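Local coordinates for succinyl-CoA ligase (ADP-forming) subunit alpha (Methanosaeta concilii, PDB 6HXI), which belongs to the succinyl-CoA synthetase family, joins a CoA-ligase region to a citrate synthase-like C-terminal region, and binds coenzyme A, at residues N211-I216 and Y240-A245; K226-L231 and K249-P254. One frame throughout, in Å; residues are numbered along the deposited sequence.

Interaction 1: residues N211-I216 and Y240-A245; sequences NMLDHI and YMIIQA
Helices 212-216 and 240-245 pack with their short axes 9.4 Å apart at the closest point and 42° between their N-to-C directions. With no hydrogen bond between the two segments, the contact rests on apolar packing and buries 348 Å² in all. Its tight part centres on L213 and I242, whose CA atoms are the nearest pair across the segments. L213 holds CG anti to its backbone N (chi1 -175°), which spreads its two methyls over the facing helix: CD1 lies 3.7 Å from A245 CB, while CD2 rests 3.5 Å from M241 O and also meets the CB of M241. I242 enters from the other helix through its CG1-CD1 branch. I216 crosses that branch at about a right angle, its CD1 reaching 3.7 Å from I242 CG1, and M212 CB closes on I242 CD1 at 3.8 Å. M212 then runs on, extended, away from the facing helix.

The more open side belongs to M241 and N211, with L213 CD2 bridging to it. M241 bends at chi3 (73°), bringing its SD to 3.8 Å from N211 CG, the two side chains crossing roughly perpendicularly. The amide of N211 is held by D238, whose OD2 also accepts the backbone N-H of M212; Y126 of the citrate lyase chain packs on N211. Beside this edge, D214 forms a salt bridge with R129.

Helices 212-221 and 239-247, which precede and follow strand 227-233, are thus neighbouring helices of an alpha/beta region packed side by side. The first lies on the sheet through M212 and I216 on V175 of strand 172-176; the second sits beside it, with I242 and I243 on F294 of helix 287-297.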
ATOM      1  N   ASN B 211     -54.822 -24.345 -19.617  1.00 46.54           N
ATOM      2  CA  ASN B 211     -55.950 -24.786 -18.816  1.00 47.40           C
ATOM      3  C   ASN B 211     -55.686 -26.196 -18.321  1.00 53.53           C
ATOM      4  O   ASN B 211     -54.782 -26.863 -18.826  1.00 52.65           O
ATOM      5  CB  ASN B 211     -57.245 -24.703 -19.649  1.00 51.50           C
ATOM      6  CG  ASN B 211     -57.668 -23.262 -19.871  1.00 70.65           C
ATOM      7  OD1 ASN B 211     -57.410 -22.669 -20.924  1.00 66.03           O
ATOM      8  ND2 ASN B 211     -58.209 -22.625 -18.827  1.00 54.89           N
ATOM      9  N   MET B 212     -56.442 -26.645 -17.315  1.00 52.12           N
ATOM     10  CA  MET B 212     -56.263 -27.988 -16.776  1.00 52.79           C
ATOM     11  C   MET B 212     -56.441 -29.054 -17.851  1.00 56.82           C
ATOM     12  O   MET B 212     -55.668 -30.018 -17.872  1.00 56.78           O
ATOM     13  CB  MET B 212     -57.218 -28.257 -15.609  1.00 56.20           C
ATOM     14  CG  MET B 212     -56.808 -27.595 -14.311  1.00 59.21           C
ATOM     15  SD  MET B 212     -58.085 -27.914 -13.072  1.00 65.21           S
ATOM     16  CE  MET B 212     -57.367 -27.296 -11.737  1.00 60.86           C
ATOM     17  N   LEU B 213     -57.441 -28.877 -18.752  1.00 54.29           N
ATOM     18  CA  LEU B 213     -57.738 -29.842 -19.824  1.00 54.99           C
ATOM     19  C   LEU B 213     -56.560 -30.099 -20.749  1.00 57.83           C
ATOM     20  O   LEU B 213     -56.377 -31.244 -21.146  1.00 59.29           O
ATOM     21  CB  LEU B 213     -59.003 -29.481 -20.634  1.00 56.33           C
ATOM     22  CG  LEU B 213     -59.449 -30.520 -21.697  1.00 62.48           C
ATOM     23  CD1 LEU B 213     -59.823 -31.875 -21.060  1.00 63.75           C
ATOM     24  CD2 LEU B 213     -60.562 -29.974 -22.571  1.00 65.84           C
ATOM     25  N   ASP B 214     -55.741 -29.067 -21.059  1.00 53.02           N
ATOM     26  CA  ASP B 214     -54.555 -29.207 -21.916  1.00 51.87           C
ATOM     27  C   ASP B 214     -53.685 -30.356 -21.390  1.00 55.08           C
ATOM     28  O   ASP B 214     -53.386 -31.298 -22.145  1.00 55.25           O
ATOM     29  CB  ASP B 214     -53.745 -27.888 -21.961  1.00 52.30           C
ATOM     30  CG  ASP B 214     -54.515 -26.645 -22.384  1.00 67.23           C
ATOM     31  OD1 ASP B 214     -55.747 -26.747 -22.601  1.00 68.90           O
ATOM     32  OD2 ASP B 214     -53.888 -25.562 -22.487  1.00 72.92           O
ATOM     33  N   HIS B 215     -53.364 -30.303 -20.063  1.00 49.62           N
ATOM     34  CA  HIS B 215     -52.574 -31.298 -19.350  1.00 48.65           C
ATOM     35  C   HIS B 215     -53.314 -32.607 -19.205  1.00 54.28           C
ATOM     36  O   HIS B 215     -52.687 -33.630 -19.435  1.00 54.46           O
ATOM     37  CB  HIS B 215     -52.056 -30.761 -18.014  1.00 47.46           C
ATOM     38  CG  HIS B 215     -51.356 -29.437 -18.170  1.00 49.34           C
ATOM     39  ND1 HIS B 215     -50.083 -29.352 -18.704  1.00 50.45           N
ATOM     40  CD2 HIS B 215     -51.811 -28.187 -17.936  1.00 50.17           C
ATOM     41  CE1 HIS B 215     -49.792 -28.063 -18.760  1.00 48.70           C
ATOM     42  NE2 HIS B 215     -50.795 -27.320 -18.300  1.00 49.28           N
ATOM     43  N   ILE B 216     -54.646 -32.591 -18.909  1.00 51.79           N
ATOM     44  CA  ILE B 216     -55.456 -33.815 -18.782  1.00 52.93           C
ATOM     45  C   ILE B 216     -55.452 -34.610 -20.100  1.00 59.28           C
ATOM     46  O   ILE B 216     -55.348 -35.848 -20.074  1.00 59.11           O
ATOM     47  CB  ILE B 216     -56.891 -33.559 -18.221  1.00 56.37           C
ATOM     48  CG1 ILE B 216     -56.820 -33.127 -16.742  1.00 55.17           C
ATOM     49  CG2 ILE B 216     -57.788 -34.811 -18.374  1.00 57.89           C
ATOM     50  CD1 ILE B 216     -58.131 -32.664 -16.085  1.00 56.99           C
ATOM     51  N   TYR B 240     -65.276 -26.863 -16.511  1.00 57.98           N
ATOM     52  CA  TYR B 240     -66.335 -27.189 -17.464  1.00 59.44           C
ATOM     53  C   TYR B 240     -65.767 -27.655 -18.811  1.00 65.34           C
ATOM     54  O   TYR B 240     -66.500 -28.249 -19.593  1.00 67.17           O
ATOM     55  CB  TYR B 240     -67.352 -26.040 -17.603  1.00 60.60           C
ATOM     56  CG  TYR B 240     -68.185 -25.882 -16.352  1.00 62.90           C
ATOM     57  CD1 TYR B 240     -69.241 -26.750 -16.081  1.00 67.33           C
ATOM     58  CD2 TYR B 240     -67.885 -24.900 -15.409  1.00 62.20           C
ATOM     59  CE1 TYR B 240     -69.982 -26.641 -14.904  1.00 68.66           C
ATOM     60  CE2 TYR B 240     -68.632 -24.771 -14.239  1.00 63.31           C
ATOM     61  CZ  TYR B 240     -69.669 -25.654 -13.985  1.00 70.44           C
ATOM     62  OH  TYR B 240     -70.399 -25.538 -12.833  1.00 71.54           O
ATOM     63  N   MET B 241     -64.457 -27.432 -19.063  1.00 62.40           N
ATOM     64  CA  MET B 241     -63.801 -27.928 -20.277  1.00 62.51           C
ATOM     65  C   MET B 241     -63.580 -29.426 -20.091  1.00 65.81           C
ATOM     66  O   MET B 241     -63.751 -30.197 -21.040  1.00 67.35           O
ATOM     67  CB  MET B 241     -62.454 -27.227 -20.538  1.00 63.05           C
ATOM     68  CG  MET B 241     -62.579 -25.780 -20.975  1.00 67.18           C
ATOM     69  SD  MET B 241     -61.031 -24.843 -20.790  1.00 70.83           S
ATOM     70  CE  MET B 241     -60.070 -25.542 -22.167  1.00 68.33           C
ATOM     71  N   ILE B 242     -63.245 -29.826 -18.841  1.00 60.57           N
ATOM     72  CA  ILE B 242     -62.980 -31.209 -18.430  1.00 60.55           C
ATOM     73  C   ILE B 242     -64.254 -32.012 -18.464  1.00 66.42           C
ATOM     74  O   ILE B 242     -64.278 -33.068 -19.090  1.00 67.72           O
ATOM     75  CB  ILE B 242     -62.255 -31.294 -17.050  1.00 61.84           C
ATOM     76  CG1 ILE B 242     -60.943 -30.443 -17.042  1.00 59.77           C
ATOM     77  CG2 ILE B 242     -61.977 -32.754 -16.643  1.00 62.08           C
ATOM     78  CD1 ILE B 242     -60.610 -29.855 -15.703  1.00 56.29           C
ATOM     79  N   ILE B 243     -65.313 -31.503 -17.817  1.00 64.10           N
ATOM     80  CA  ILE B 243     -66.643 -32.133 -17.745  1.00 66.36           C
ATOM     81  C   ILE B 243     -67.211 -32.367 -19.157  1.00 71.96           C
ATOM     82  O   ILE B 243     -67.776 -33.435 -19.413  1.00 73.99           O
ATOM     83  CB  ILE B 243     -67.572 -31.283 -16.816  1.00 69.50           C
ATOM     84  CG1 ILE B 243     -67.081 -31.345 -15.342  1.00 68.85           C
ATOM     85  CG2 ILE B 243     -69.060 -31.653 -16.940  1.00 70.67           C
ATOM     86  CD1 ILE B 243     -67.358 -30.069 -14.513  1.00 73.13           C
ATOM     87  N   GLN B 244     -67.003 -31.400 -20.081  1.00 67.49           N
ATOM     88  CA  GLN B 244     -67.457 -31.532 -21.471  1.00 69.15           C
ATOM     89  C   GLN B 244     -66.643 -32.589 -22.208  1.00 73.72           C
ATOM     90  O   GLN B 244     -67.216 -33.349 -22.988  1.00 75.19           O
ATOM     91  CB  GLN B 244     -67.416 -30.195 -22.222  1.00 69.98           C
ATOM     92  CG  GLN B 244     -68.273 -30.216 -23.494  1.00 96.32           C
ATOM     93  CD  GLN B 244     -68.768 -28.853 -23.898  1.00120.76           C
ATOM     94  OE1 GLN B 244     -67.997 -27.974 -24.312  1.00113.20           O
ATOM     95  NE2 GLN B 244     -70.080 -28.665 -23.818  1.00115.85           N
ATOM     96  N   ALA B 245     -65.318 -32.660 -21.930  1.00 68.27           N
ATOM     97  CA  ALA B 245     -64.436 -33.657 -22.535  1.00 68.25           C
ATOM     98  C   ALA B 245     -64.748 -35.061 -22.002  1.00 73.09           C
ATOM     99  O   ALA B 245     -64.685 -36.032 -22.754  1.00 73.40           O
ATOM    100  CB  ALA B 245     -62.991 -33.294 -22.286  1.00 66.56           C
TER

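Interaction 2: residues K226-L231 and K249-P254; sequences KMIACL and KKITKP
One backbone hydrogen bond, I228 N to P254 O, ties the start of strand 227-233 to the end of the 249-254 loop. It measures 3.0 Å, is nearly straight at the hydrogen (171°), and meets P254 O nearly along the C=O axis (164°). The touching chain directions differ by 102°, so the loop arrives across the strand before strand 255-260 takes up its parallel course, where I228 pairs again with V256.

Van der Waals contacts flank this bond. The P254 ring lies against the backbone carbonyl of K226, with P254 CD 3.4 Å from K226 O. I228, its CG1 beside the backbone N, directs CD1 to I251 CG2 at 3.8 Å and to K253 CB at 3.9 Å, crossing the lysine chain at about a right angle.

The polar ends are satisfied outside the pair. The extended K253 carries NZ to the carbonyls of Y219, N222 and I225, at the C-terminal end of helix 212-221 and in the loop after it, and E220 OE2 accepts both K253 N and T252 OG1.

On its other edge strand 227-233 pairs with strand 172-176, while M227 and P254 pack on V315 of helix 308-322.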
ATOM      1  N   LYS B 226     -52.264 -44.372 -16.128  1.00 63.67           N
ATOM      2  CA  LYS B 226     -53.481 -45.196 -16.108  1.00 64.66           C
ATOM      3  C   LYS B 226     -54.581 -44.506 -15.266  1.00 69.30           C
ATOM      4  O   LYS B 226     -55.733 -44.931 -15.274  1.00 71.40           O
ATOM      5  CB  LYS B 226     -53.174 -46.589 -15.507  1.00 67.18           C
ATOM      6  CG  LYS B 226     -51.828 -47.202 -15.893  1.00 73.10           C
ATOM      7  CD  LYS B 226     -51.778 -47.712 -17.325  1.00 82.29           C
ATOM      8  CE  LYS B 226     -50.465 -48.377 -17.632  1.00 85.38           C
ATOM      9  NZ  LYS B 226     -50.348 -48.676 -19.076  1.00 91.51           N
ATOM     10  N   MET B 227     -54.219 -43.440 -14.544  1.00 64.71           N
ATOM     11  CA  MET B 227     -55.121 -42.755 -13.628  1.00 63.60           C
ATOM     12  C   MET B 227     -54.950 -41.239 -13.715  1.00 63.36           C
ATOM     13  O   MET B 227     -53.812 -40.757 -13.733  1.00 60.91           O
ATOM     14  CB  MET B 227     -54.723 -43.221 -12.227  1.00 66.22           C
ATOM     15  CG  MET B 227     -55.836 -43.380 -11.285  1.00 70.49           C
ATOM     16  SD  MET B 227     -55.112 -43.908  -9.720  1.00 73.19           S
ATOM     17  CE  MET B 227     -55.919 -42.804  -8.658  1.00 68.56           C
ATOM     18  N   ILE B 228     -56.069 -40.478 -13.750  1.00 58.40           N
ATOM     19  CA  ILE B 228     -56.015 -39.003 -13.768  1.00 56.03           C
ATOM     20  C   ILE B 228     -56.647 -38.445 -12.477  1.00 58.15           C
ATOM     21  O   ILE B 228     -57.630 -38.981 -11.986  1.00 58.81           O
ATOM     22  CB  ILE B 228     -56.566 -38.338 -15.071  1.00 59.51           C
ATOM     23  CG1 ILE B 228     -56.051 -39.065 -16.353  1.00 60.61           C
ATOM     24  CG2 ILE B 228     -56.215 -36.829 -15.115  1.00 58.55           C
ATOM     25  CD1 ILE B 228     -56.794 -38.741 -17.674  1.00 59.04           C
ATOM     26  N   ALA B 229     -56.024 -37.439 -11.879  1.00 52.76           N
ATOM     27  CA  ALA B 229     -56.530 -36.831 -10.649  1.00 51.58           C
ATOM     28  C   ALA B 229     -56.444 -35.325 -10.771  1.00 56.05           C
ATOM     29  O   ALA B 229     -55.415 -34.817 -11.209  1.00 54.09           O
ATOM     30  CB  ALA B 229     -55.713 -37.308  -9.455  1.00 51.12           C
ATOM     31  N   CYS B 230     -57.515 -34.598 -10.419  1.00 55.15           N
ATOM     32  CA  CYS B 230     -57.414 -33.141 -10.455  1.00 54.94           C
ATOM     33  C   CYS B 230     -58.103 -32.459  -9.292  1.00 55.70           C
ATOM     34  O   CYS B 230     -59.000 -33.009  -8.670  1.00 55.45           O
ATOM     35  CB  CYS B 230     -57.841 -32.551 -11.791  1.00 56.49           C
ATOM     36  SG  CYS B 230     -59.597 -32.660 -12.120  1.00 62.98           S
ATOM     37  N   LEU B 231     -57.611 -31.279  -8.967  1.00 51.00           N
ATOM     38  CA  LEU B 231     -58.101 -30.460  -7.875  1.00 50.91           C
ATOM     39  C   LEU B 231     -58.300 -29.041  -8.399  1.00 51.40           C
ATOM     40  O   LEU B 231     -57.333 -28.369  -8.722  1.00 48.41           O
ATOM     41  CB  LEU B 231     -57.073 -30.491  -6.729  1.00 50.01           C
ATOM     42  CG  LEU B 231     -57.465 -29.878  -5.390  1.00 55.55           C
ATOM     43  CD1 LEU B 231     -58.553 -30.687  -4.703  1.00 57.54           C
ATOM     44  CD2 LEU B 231     -56.228 -29.742  -4.479  1.00 57.69           C
ATOM     45  N   LYS B 249     -66.580 -38.365 -24.260  1.00 84.27           N
ATOM     46  CA  LYS B 249     -65.727 -39.563 -24.192  1.00 83.59           C
ATOM     47  C   LYS B 249     -64.263 -39.302 -24.643  1.00 84.14           C
ATOM     48  O   LYS B 249     -63.595 -40.218 -25.126  1.00 83.76           O
ATOM     49  CB  LYS B 249     -66.365 -40.747 -24.950  1.00 87.86           C
ATOM     50  CG  LYS B 249     -67.544 -41.393 -24.234  1.00 98.69           C
ATOM     51  CD  LYS B 249     -68.015 -42.649 -24.987  1.00104.00           C
ATOM     52  CE  LYS B 249     -69.295 -43.212 -24.432  1.00111.71           C
ATOM     53  NZ  LYS B 249     -69.905 -44.222 -25.346  1.00120.38           N
ATOM     54  N   LYS B 250     -63.767 -38.054 -24.452  1.00 78.13           N
ATOM     55  CA  LYS B 250     -62.398 -37.648 -24.792  1.00 76.07           C
ATOM     56  C   LYS B 250     -61.412 -38.067 -23.688  1.00 78.40           C
ATOM     57  O   LYS B 250     -60.204 -38.095 -23.928  1.00 76.63           O
ATOM     58  CB  LYS B 250     -62.318 -36.134 -25.061  1.00 77.17           C
ATOM     59  CG  LYS B 250     -63.014 -35.696 -26.346  1.00 91.42           C
ATOM     60  CD  LYS B 250     -62.958 -34.183 -26.529  1.00 97.89           C
ATOM     61  CE  LYS B 250     -63.654 -33.735 -27.785  1.00109.82           C
ATOM     62  NZ  LYS B 250     -62.766 -33.862 -28.964  1.00119.63           N
ATOM     63  N   ILE B 251     -61.942 -38.387 -22.481  1.00 74.54           N
ATOM     64  CA  ILE B 251     -61.197 -38.860 -21.310  1.00 72.33           C
ATOM     65  C   ILE B 251     -61.798 -40.213 -20.914  1.00 78.04           C
ATOM     66  O   ILE B 251     -62.861 -40.261 -20.293  1.00 77.56           O
ATOM     67  CB  ILE B 251     -61.197 -37.847 -20.122  1.00 72.97           C
ATOM     68  CG1 ILE B 251     -60.689 -36.451 -20.536  1.00 71.00           C
ATOM     69  CG2 ILE B 251     -60.421 -38.400 -18.896  1.00 72.37           C
ATOM     70  CD1 ILE B 251     -61.251 -35.331 -19.689  1.00 76.05           C
ATOM     71  N   THR B 252     -61.117 -41.302 -21.298  1.00 76.66           N
ATOM     72  CA  THR B 252     -61.542 -42.683 -21.031  1.00 78.73           C
ATOM     73  C   THR B 252     -60.928 -43.255 -19.746  1.00 81.26           C
ATOM     74  O   THR B 252     -61.521 -44.148 -19.138  1.00 83.28           O
ATOM     75  CB  THR B 252     -61.286 -43.583 -22.248  1.00 92.16           C
ATOM     76  OG1 THR B 252     -59.879 -43.708 -22.465  1.00 94.65           O
ATOM     77  CG2 THR B 252     -61.984 -43.080 -23.512  1.00 91.58           C
ATOM     78  N   LYS B 253     -59.742 -42.749 -19.343  1.00 73.77           N
ATOM     79  CA  LYS B 253     -59.037 -43.163 -18.122  1.00 71.78           C
ATOM     80  C   LYS B 253     -59.823 -42.692 -16.903  1.00 75.64           C
ATOM     81  O   LYS B 253     -60.454 -41.634 -17.002  1.00 75.09           O
ATOM     82  CB  LYS B 253     -57.620 -42.579 -18.088  1.00 70.02           C
ATOM     83  CG  LYS B 253     -56.646 -43.368 -18.935  1.00 69.74           C
ATOM     84  CD  LYS B 253     -55.348 -42.624 -19.188  1.00 71.02           C
ATOM     85  CE  LYS B 253     -54.717 -43.197 -20.424  1.00 74.06           C
ATOM     86  NZ  LYS B 253     -53.454 -42.531 -20.761  1.00 78.06           N
ATOM     87  N   PRO B 254     -59.837 -43.442 -15.762  1.00 72.36           N
ATOM     88  CA  PRO B 254     -60.610 -42.966 -14.598  1.00 71.20           C
ATOM     89  C   PRO B 254     -60.039 -41.661 -14.037  1.00 71.27           C
ATOM     90  O   PRO B 254     -58.829 -41.535 -13.876  1.00 69.18           O
ATOM     91  CB  PRO B 254     -60.568 -44.146 -13.623  1.00 73.69           C
ATOM     92  CG  PRO B 254     -59.375 -44.922 -14.010  1.00 78.06           C
ATOM     93  CD  PRO B 254     -59.152 -44.723 -15.473  1.00 74.06           C
TER

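Interactions 1 and 2 lie within the CoA-ligase region, their centres 10 Å apart, and both belong to the alpha/beta layer built on the six-stranded mixed sheet, to which interaction 2 contributes strand 227-233. Along the chain their segments alternate: helix 212-221, strand 227-233, helix 239-247, then the loop into strand 255-260. The run from 227 to 260 is a beta-alpha-beta crossover between adjacent parallel strands. Interaction 1 sets its helix against the preceding one, and interaction 2 brings its return loop beside the first strand. K250 N probably hydrogen-bonds to A245 O. I251 CD1, 3.7 Å from both A245 CB and I216 CG2, sits at the junction of the two helices, so the crossover packs on the helix before it.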